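Local coordinates for uncharacterized protein GSU0716 (Geobacter sulfurreducens PCA, PDB 3BIJ) that is of unknown function but, as a caspase-like member of the C14 peptidase family, probably acts as a cysteine endopeptidase, at residues 163-168 and 214-219; 131-136 and 221-226; 107-112 and 181-186. One frame throughout, in Å; residues are numbered along the deposited sequence.

Contact 1: 163-168 and 214-219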
loop_
_atom_site.group_PDB
_atom_site.type_symbol
_atom_site.label_atom_id
_atom_site.label_comp_id
_atom_site.label_asym_id
_atom_site.label_seq_id
_atom_site.Cartn_x
_atom_site.Cartn_y
_atom_site.Cartn_z
ATOM N N ARG A 163 17.340 -6.598 -0.690
ATOM C CA ARG A 163 17.923 -7.896 -0.353
ATOM C C ARG A 163 18.227 -8.033 1.138
ATOM O O ARG A 163 18.699 -7.101 1.783
ATOM C CB ARG A 163 19.227 -8.131 -1.130
ATOM C CG ARG A 163 19.101 -8.050 -2.639
ATOM C CD ARG A 163 20.460 -8.171 -3.325
ATOM N NE ARG A 163 21.438 -7.223 -2.784
ATOM C CZ ARG A 163 21.294 -5.898 -2.792
ATOM N NH1 ARG A 163 20.205 -5.351 -3.316
ATOM N NH2 ARG A 163 22.233 -5.113 -2.274
ATOM N N TYR A 164 17.972 -9.217 1.671
ATOM C CA TYR A 164 18.230 -9.489 3.067
ATOM C C TYR A 164 19.332 -10.545 3.142
ATOM O O TYR A 164 19.405 -11.442 2.308
ATOM C CB TYR A 164 16.946 -9.977 3.728
ATOM C CG TYR A 164 15.885 -8.905 3.864
ATOM C CD1 TYR A 164 16.018 -7.886 4.812
ATOM C CD2 TYR A 164 14.725 -8.936 3.092
ATOM C CE1 TYR A 164 15.017 -6.932 4.998
ATOM C CE2 TYR A 164 13.713 -7.984 3.267
ATOM C CZ TYR A 164 13.868 -6.994 4.222
ATOM O OH TYR A 164 12.872 -6.080 4.454
ATOM N N ARG A 165 20.188 -10.429 4.148
ATOM C CA ARG A 165 21.306 -11.337 4.310
ATOM C C ARG A 165 20.960 -12.652 4.990
ATOM O O ARG A 165 21.641 -13.096 5.915
ATOM C CB ARG A 165 22.421 -10.604 5.046
ATOM C CG ARG A 165 22.954 -9.419 4.248
ATOM C CD ARG A 165 24.088 -8.689 4.957
ATOM N NE ARG A 165 24.704 -7.682 4.104
ATOM C CZ ARG A 165 25.689 -6.878 4.482
ATOM N NH1 ARG A 165 26.182 -5.996 3.617
ATOM N NH2 ARG A 165 26.174 -6.956 5.722
ATOM N N ALA A 166 19.893 -13.280 4.514
ATOM C CA ALA A 166 19.468 -14.560 5.061
ATOM C C ALA A 166 19.266 -15.534 3.912
ATOM O O ALA A 166 18.659 -15.199 2.891
ATOM C CB ALA A 166 18.171 -14.398 5.834
HETATM N N MSE A 167 19.775 -16.746 4.081
HETATM C CA MSE A 167 19.629 -17.754 3.055
HETATM C C MSE A 167 18.166 -18.199 3.047
HETATM O O MSE A 167 17.570 -18.427 4.108
HETATM C CB MSE A 167 20.565 -18.930 3.347
HETATM C CG MSE A 167 20.407 -20.114 2.417
HETATM SE SE MSE A 167 21.760 -21.491 2.751
HETATM C CE MSE A 167 21.274 -21.973 4.586
ATOM N N PRO A 168 17.549 -18.282 1.854
ATOM C CA PRO A 168 16.147 -18.708 1.795
ATOM C C PRO A 168 15.969 -20.137 2.298
ATOM O O PRO A 168 16.792 -21.007 2.024
ATOM C CB PRO A 168 15.791 -18.529 0.322
ATOM C CG PRO A 168 17.107 -18.624 -0.370
ATOM C CD PRO A 168 18.027 -17.867 0.525
ATOM N N SER A 214 18.171 -8.700 8.312
ATOM C CA SER A 214 19.156 -7.644 8.067
ATOM C C SER A 214 19.209 -7.287 6.597
ATOM O O SER A 214 19.399 -8.150 5.744
ATOM C CB SER A 214 20.546 -8.077 8.537
ATOM O OG SER A 214 20.618 -8.060 9.945
ATOM N N GLN A 215 19.067 -6.004 6.309
ATOM C CA GLN A 215 19.060 -5.548 4.935
ATOM C C GLN A 215 20.444 -5.356 4.317
ATOM O O GLN A 215 21.355 -4.828 4.949
ATOM C CB GLN A 215 18.260 -4.258 4.855
ATOM C CG GLN A 215 17.805 -3.934 3.474
ATOM C CD GLN A 215 16.749 -2.853 3.462
ATOM O OE1 GLN A 215 15.664 -3.018 4.040
ATOM N NE2 GLN A 215 17.054 -1.732 2.797
ATOM N N ASP A 216 20.596 -5.812 3.081
ATOM C CA ASP A 216 21.848 -5.675 2.359
ATOM C C ASP A 216 21.734 -4.454 1.455
ATOM O O ASP A 216 21.033 -4.493 0.445
ATOM C CB ASP A 216 22.102 -6.905 1.496
ATOM C CG ASP A 216 23.317 -6.743 0.595
ATOM O OD1 ASP A 216 23.221 -7.028 -0.619
ATOM O OD2 ASP A 216 24.380 -6.336 1.101
ATOM N N GLY A 217 22.411 -3.372 1.815
ATOM C CA GLY A 217 22.359 -2.175 0.997
ATOM C C GLY A 217 23.190 -2.332 -0.264
ATOM O O GLY A 217 23.792 -3.388 -0.483
ATOM N N ALA A 218 23.235 -1.292 -1.096
ATOM C CA ALA A 218 24.012 -1.360 -2.333
ATOM C C ALA A 218 25.506 -1.099 -2.122
ATOM O O ALA A 218 26.328 -1.535 -2.932
ATOM C CB ALA A 218 23.453 -0.387 -3.357
ATOM N N PHE A 219 25.857 -0.406 -1.033
ATOM C CA PHE A 219 27.263 -0.103 -0.740
ATOM C C PHE A 219 27.784 -0.541 0.628
ATOM O O PHE A 219 28.958 -0.356 0.943
ATOM C CB PHE A 219 27.525 1.380 -0.949
ATOM C CG PHE A 219 27.014 1.875 -2.259
ATOM C CD1 PHE A 219 25.711 2.367 -2.360
ATOM C CD2 PHE A 219 27.791 1.758 -3.417
ATOM C CE1 PHE A 219 25.181 2.730 -3.587
ATOM C CE2 PHE A 219 27.272 2.116 -4.652
ATOM C CZ PHE A 219 25.960 2.604 -4.742
#
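OD1 of D216 is gripped by two nitrogens of R163, while R165 holds the other oxygen, OD2. The grip of R163 is bent: NE and NH2 both converge on OD1, with R163 NH2 at 2.7 Å from D216 OD1, but each N-H points well off the oxygen and the bonds are weak. The R163 chain turns at chi3 (-52°), which carries NE back to the aspartate, and its guanidinium stands 84° from the carboxylate plane. R165 gives the straighter bond: D216 OD2 lies in its guanidinium plane, and NH1 meets the anti lone pair of OD2 at 3.1 Å. Arginine suits both places because a long, many-donor group can reach across. R165 NH2 also makes a salt bridge with D32 and a hydrogen bond to the D133 carbonyl.

The backbones join through D216 N to R163 O, and through R165 N to S214 O at 2.9 Å. Y164 and Q215 form a non-hydrogen-bonded pair. In this short, weakly bonded two-stranded antiparallel ribbon, R163 pairs with D216 on one face and R165 reaches D216 from an inverse gamma turn just after the strand, joining the segment leading to helix 169-178 to the one leading to helix 222-231.

Contact 2: 131-136 and 221-226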
loop_
_atom_site.group_PDB
_atom_site.type_symbol
_atom_site.label_atom_id
_atom_site.label_comp_id
_atom_site.label_asym_id
_atom_site.label_seq_id
_atom_site.Cartn_x
_atom_site.Cartn_y
_atom_site.Cartn_z
ATOM N N PHE A 131 30.939 -8.238 15.481
ATOM C CA PHE A 131 29.930 -7.515 14.714
ATOM C C PHE A 131 29.406 -8.484 13.663
ATOM O O PHE A 131 30.178 -9.012 12.856
ATOM C CB PHE A 131 30.506 -6.289 13.998
ATOM C CG PHE A 131 30.824 -5.150 14.914
ATOM C CD1 PHE A 131 32.091 -5.021 15.479
ATOM C CD2 PHE A 131 29.840 -4.225 15.250
ATOM C CE1 PHE A 131 32.371 -3.984 16.369
ATOM C CE2 PHE A 131 30.106 -3.187 16.138
ATOM C CZ PHE A 131 31.378 -3.064 16.703
ATOM N N SER A 132 28.102 -8.734 13.676
ATOM C CA SER A 132 27.512 -9.634 12.699
ATOM C C SER A 132 26.386 -8.923 11.959
ATOM O O SER A 132 25.272 -8.851 12.467
ATOM C CB SER A 132 26.973 -10.885 13.399
ATOM O OG SER A 132 26.368 -11.786 12.478
ATOM N N ASP A 133 26.679 -8.385 10.773
ATOM C CA ASP A 133 25.667 -7.689 9.975
ATOM C C ASP A 133 25.032 -8.748 9.101
ATOM O O ASP A 133 25.230 -8.783 7.885
ATOM C CB ASP A 133 26.292 -6.600 9.096
ATOM C CG ASP A 133 25.249 -5.703 8.449
ATOM O OD1 ASP A 133 24.053 -6.065 8.488
ATOM O OD2 ASP A 133 25.625 -4.641 7.895
ATOM N N SER A 134 24.277 -9.623 9.749
ATOM C CA SER A 134 23.622 -10.730 9.073
ATOM C C SER A 134 22.311 -11.045 9.804
ATOM O O SER A 134 21.975 -10.397 10.794
ATOM C CB SER A 134 24.556 -11.943 9.101
ATOM O OG SER A 134 24.029 -13.026 8.376
ATOM N N CYS A 135 21.585 -12.048 9.314
ATOM C CA CYS A 135 20.316 -12.446 9.912
ATOM C C CYS A 135 20.015 -13.902 9.583
ATOM O O CYS A 135 20.808 -14.572 8.922
ATOM C CB CYS A 135 19.198 -11.566 9.371
ATOM S SG CYS A 135 18.965 -11.765 7.606
ATOM N N HIS A 136 18.863 -14.387 10.040
ATOM C CA HIS A 136 18.462 -15.773 9.795
ATOM C C HIS A 136 17.011 -15.845 9.355
ATOM O O HIS A 136 16.205 -15.012 9.753
ATOM C CB HIS A 136 18.662 -16.599 11.063
ATOM C CG HIS A 136 20.098 -16.738 11.456
ATOM N ND1 HIS A 136 20.981 -17.550 10.775
ATOM C CD2 HIS A 136 20.824 -16.120 12.421
ATOM C CE1 HIS A 136 22.186 -17.427 11.302
ATOM N NE2 HIS A 136 22.119 -16.565 12.301
ATOM N N GLY A 221 25.910 -2.913 4.375
ATOM C CA GLY A 221 24.702 -3.307 5.070
ATOM C C GLY A 221 24.000 -2.128 5.711
ATOM O O GLY A 221 24.609 -1.098 5.976
ATOM N N ALA A 222 22.708 -2.265 5.954
ATOM C CA ALA A 222 21.976 -1.186 6.581
ATOM C C ALA A 222 22.638 -0.893 7.927
ATOM O O ALA A 222 22.916 0.258 8.257
ATOM C CB ALA A 222 20.510 -1.589 6.782
ATOM N N PHE A 223 22.890 -1.943 8.700
ATOM C CA PHE A 223 23.517 -1.789 10.008
ATOM C C PHE A 223 24.922 -1.168 9.897
ATOM O O PHE A 223 25.215 -0.134 10.503
ATOM C CB PHE A 223 23.600 -3.149 10.724
ATOM C CG PHE A 223 24.524 -3.155 11.913
ATOM C CD1 PHE A 223 24.414 -2.189 12.916
ATOM C CD2 PHE A 223 25.514 -4.122 12.027
ATOM C CE1 PHE A 223 25.282 -2.192 14.016
ATOM C CE2 PHE A 223 26.384 -4.135 13.113
ATOM C CZ PHE A 223 26.268 -3.168 14.110
ATOM N N THR A 224 25.782 -1.799 9.111
ATOM C CA THR A 224 27.142 -1.308 8.946
ATOM C C THR A 224 27.173 0.153 8.479
ATOM O O THR A 224 27.978 0.964 8.958
ATOM C CB THR A 224 27.936 -2.184 7.941
ATOM O OG1 THR A 224 27.919 -3.549 8.383
ATOM C CG2 THR A 224 29.370 -1.706 7.840
ATOM N N GLY A 225 26.294 0.489 7.548
ATOM C CA GLY A 225 26.240 1.851 7.050
ATOM C C GLY A 225 25.996 2.847 8.168
ATOM O O GLY A 225 26.637 3.894 8.219
ATOM N N GLN A 226 25.067 2.536 9.068
ATOM C CA GLN A 226 24.793 3.440 10.166
ATOM C C GLN A 226 25.883 3.381 11.223
ATOM O O GLN A 226 26.116 4.358 11.946
ATOM C CB GLN A 226 23.439 3.140 10.788
ATOM C CG GLN A 226 22.317 3.436 9.834
ATOM C CD GLN A 226 22.351 4.860 9.328
ATOM O OE1 GLN A 226 22.111 5.116 8.151
ATOM N NE2 GLN A 226 22.642 5.798 10.216
HETATM O O HOH W 1 22.098 -4.538 7.687
#
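D133 and T224 make the tight part of this contact, where one carboxylate oxygen receives two bonds from the first turn of a helix. The T224 hydroxyl donates to OD2 of D133 across 2.6 Å, arriving on the anti side and close to the carboxylate plane. The backbone N of T224 reaches the same OD2 at 3.1 Å, but from well above that plane. D133 projects to the helix with CG anti to its backbone N (chi1 -170°). An acceptor is well placed at the amino end of a helix, where amide N-H groups are not yet used by the helix itself; threonine adds a hydroxyl to the amide. G221, at the N-cap position, has no side chain to fill the approach, and D133 OD2 lies 3.3 Å from its CA. OD2 also lies close to the acid of D32, a like-charge approach that R165, salt-bridged to D32, probably eases.

The other side is looser. There OD1 of D133 reaches the helix through a water, which donates to it at 2.6 Å and accepts from F223 N at 2.9 Å. Farther back along the strand F223 CZ is 3.9 Å from F131 CD2, so across this contact the rings meet edge to edge. F223 and D133 slide past each other in opposite directions, with D133 CB at the ring edge.

The helix and the strand run at 128° to each other, with axes 8.6 Å apart. Strand 127-133 lies between strands 76-89 and 201-206, and the D-S-C-H sequence that begins at its end resembles the metacaspase segment carrying the nucleophile, so C135 is probably its counterpart. Helix 222-231 covers the strand end, T224 also touches M36 of helix 29-42, and F131 meets the ring of F275.

Contact 3: 107-112 and 181-186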
loop_
_atom_site.group_PDB
_atom_site.type_symbol
_atom_site.label_atom_id
_atom_site.label_comp_id
_atom_site.label_asym_id
_atom_site.label_seq_id
_atom_site.Cartn_x
_atom_site.Cartn_y
_atom_site.Cartn_z
ATOM N N ASP A 107 32.776 -21.897 1.547
ATOM C CA ASP A 107 33.014 -23.333 1.603
ATOM C C ASP A 107 31.757 -24.137 1.991
ATOM O O ASP A 107 31.493 -25.212 1.446
ATOM C CB ASP A 107 34.130 -23.573 2.625
ATOM C CG ASP A 107 34.985 -24.739 2.277
ATOM O OD1 ASP A 107 34.953 -25.142 1.085
ATOM O OD2 ASP A 107 35.699 -25.243 3.188
ATOM N N GLY A 108 31.006 -23.605 2.953
ATOM C CA GLY A 108 29.814 -24.254 3.451
ATOM C C GLY A 108 29.342 -23.489 4.681
ATOM O O GLY A 108 29.781 -22.359 4.923
ATOM N N GLU A 109 28.468 -24.091 5.480
ATOM C CA GLU A 109 27.955 -23.395 6.659
ATOM C C GLU A 109 28.729 -23.679 7.933
ATOM O O GLU A 109 29.170 -24.797 8.174
ATOM C CB GLU A 109 26.478 -23.738 6.880
ATOM C CG GLU A 109 25.614 -23.419 5.686
ATOM C CD GLU A 109 24.207 -23.910 5.843
ATOM O OE1 GLU A 109 23.497 -23.397 6.730
ATOM O OE2 GLU A 109 23.809 -24.811 5.078
ATOM N N LEU A 110 28.891 -22.649 8.749
ATOM C CA LEU A 110 29.592 -22.786 10.007
ATOM C C LEU A 110 28.498 -22.757 11.051
ATOM O O LEU A 110 27.874 -21.723 11.247
ATOM C CB LEU A 110 30.543 -21.605 10.200
ATOM C CG LEU A 110 31.352 -21.554 11.494
ATOM C CD1 LEU A 110 32.352 -22.696 11.525
ATOM C CD2 LEU A 110 32.056 -20.229 11.594
ATOM N N ILE A 111 28.242 -23.890 11.702
ATOM C CA ILE A 111 27.193 -23.960 12.717
ATOM C C ILE A 111 27.506 -23.045 13.888
ATOM O O ILE A 111 28.643 -22.994 14.362
ATOM C CB ILE A 111 27.000 -25.399 13.261
ATOM C CG1 ILE A 111 26.315 -26.274 12.215
ATOM C CG2 ILE A 111 26.108 -25.371 14.492
ATOM C CD1 ILE A 111 27.098 -26.450 10.932
ATOM N N ASP A 112 26.492 -22.332 14.366
ATOM C CA ASP A 112 26.685 -21.415 15.483
ATOM C C ASP A 112 27.484 -22.029 16.631
ATOM O O ASP A 112 28.243 -21.338 17.315
ATOM C CB ASP A 112 25.334 -20.890 15.992
ATOM C CG ASP A 112 24.386 -21.998 16.412
ATOM O OD1 ASP A 112 23.212 -21.683 16.717
ATOM O OD2 ASP A 112 24.801 -23.175 16.439
ATOM N N GLU A 181 25.714 -36.199 4.683
ATOM C CA GLU A 181 26.812 -36.723 5.487
ATOM C C GLU A 181 27.695 -35.609 6.047
ATOM O O GLU A 181 28.103 -35.653 7.207
ATOM C CB GLU A 181 27.649 -37.699 4.651
ATOM C CG GLU A 181 28.666 -38.512 5.445
ATOM C CD GLU A 181 29.504 -39.430 4.555
ATOM O OE1 GLU A 181 30.329 -38.916 3.758
ATOM O OE2 GLU A 181 29.331 -40.669 4.646
ATOM N N PHE A 182 27.973 -34.601 5.231
ATOM C CA PHE A 182 28.817 -33.502 5.672
ATOM C C PHE A 182 28.294 -32.791 6.933
ATOM O O PHE A 182 28.996 -32.705 7.937
ATOM C CB PHE A 182 28.995 -32.504 4.527
ATOM C CG PHE A 182 29.828 -31.311 4.888
ATOM C CD1 PHE A 182 29.226 -30.095 5.192
ATOM C CD2 PHE A 182 31.216 -31.404 4.939
ATOM C CE1 PHE A 182 29.991 -28.987 5.539
ATOM C CE2 PHE A 182 31.992 -30.298 5.287
ATOM C CZ PHE A 182 31.376 -29.086 5.586
ATOM N N TYR A 183 27.061 -32.297 6.889
ATOM C CA TYR A 183 26.497 -31.595 8.033
ATOM C C TYR A 183 26.147 -32.515 9.187
ATOM O O TYR A 183 26.227 -32.125 10.350
ATOM C CB TYR A 183 25.272 -30.779 7.605
ATOM C CG TYR A 183 25.663 -29.561 6.811
ATOM C CD1 TYR A 183 26.356 -28.520 7.415
ATOM C CD2 TYR A 183 25.427 -29.486 5.434
ATOM C CE1 TYR A 183 26.814 -27.441 6.681
ATOM C CE2 TYR A 183 25.885 -28.402 4.683
ATOM C CZ TYR A 183 26.582 -27.384 5.321
ATOM O OH TYR A 183 27.065 -26.312 4.606
ATOM N N ASP A 184 25.762 -33.745 8.882
ATOM C CA ASP A 184 25.428 -34.666 9.953
ATOM C C ASP A 184 26.670 -34.952 10.780
ATOM O O ASP A 184 26.592 -35.084 12.001
ATOM C CB ASP A 184 24.843 -35.965 9.400
ATOM C CG ASP A 184 23.424 -35.787 8.885
ATOM O OD1 ASP A 184 22.623 -35.140 9.595
ATOM O OD2 ASP A 184 23.104 -36.294 7.784
ATOM N N THR A 185 27.819 -35.041 10.122
ATOM C CA THR A 185 29.062 -35.297 10.838
ATOM C C THR A 185 29.393 -34.118 11.737
ATOM O O THR A 185 29.722 -34.290 12.906
ATOM C CB THR A 185 30.225 -35.518 9.867
ATOM O OG1 THR A 185 29.992 -36.717 9.121
ATOM C CG2 THR A 185 31.533 -35.646 10.625
ATOM N N ILE A 186 29.301 -32.919 11.176
ATOM C CA ILE A 186 29.576 -31.700 11.914
ATOM C C ILE A 186 28.658 -31.597 13.123
ATOM O O ILE A 186 29.106 -31.323 14.234
ATOM C CB ILE A 186 29.350 -30.469 11.021
ATOM C CG1 ILE A 186 30.344 -30.489 9.860
ATOM C CG2 ILE A 186 29.483 -29.196 11.837
ATOM C CD1 ILE A 186 30.177 -29.357 8.883
#
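Y183 and E109 supply the polar interaction. The backbone N of E109 donates to the hydroxyl of Y183 over 2.8 Å and lies in the plane of the ring, at its edge. The hydroxyl's place is less sure than the rest, so the fine geometry of this bond is doubtful. Y183 suits the position because its long, rigid side chain spans from the helix to the strand and ends in a group able to meet a main-chain N-H. The E109 carboxylate has its polar partner in T102, to whose hydroxyl OE1 is hydrogen-bonded, while CB of E109 packs against the tyrosine, 3.7 Å from CE1 of Y183, the two side chains crossing at about a right angle. G108 just before it has an extended backbone, phi 171°, that only glycine adopts with ease.

The elements joined are strand 109-111, which pairs antiparallel with strand 99-104 in the large mixed sheet of the caspase-like fold, and helix 180-189. They run almost the same way, 21° apart, with axes separated by 10.3 Å, and side chains bridge the gap.

The apolar contacts centre on the tip of I111. Its CD1 packs 3.7 Å from CG2 of I186 and touches the edge of the Y183 ring at CD1, 4.1 Å away. Isoleucine fits both places: the long branch of I111 puts its end methyl against the short branch of I186, and the two chains cross obliquely.

Within the helix there is aromatic packing as well. F182 CD1 lies over the centre of the Y183 ring, 3.6 Å above its plane, and F182 itself carries CD1 of I186 on one face. R57 of helix 57-70 touches both F182 and I186.

In the fold
Contacts 1 and 2 adjoin, with centres 9 Å apart: S214 OG probably bonds to S134 O, and Q215 O to A222 N. Strand 215-216 is followed by helix 222-231 after a short loop, and along the chain contact 1 lies inside the loop that contact 2 closes. Both flank the segment after strand 127-133, which in metacaspases carries the nucleophile, so they probably border the active site. Contact 3 stands off, about 22 Å from contact 1 and 23 Å from contact 2, centre to centre, although M167 of contact 1 packs on E109. Its strand 109-111 and strand 127-133 belong to the same mixed sheet, and its segments alternate with those of both other contacts, interlacing the caspase-like domain.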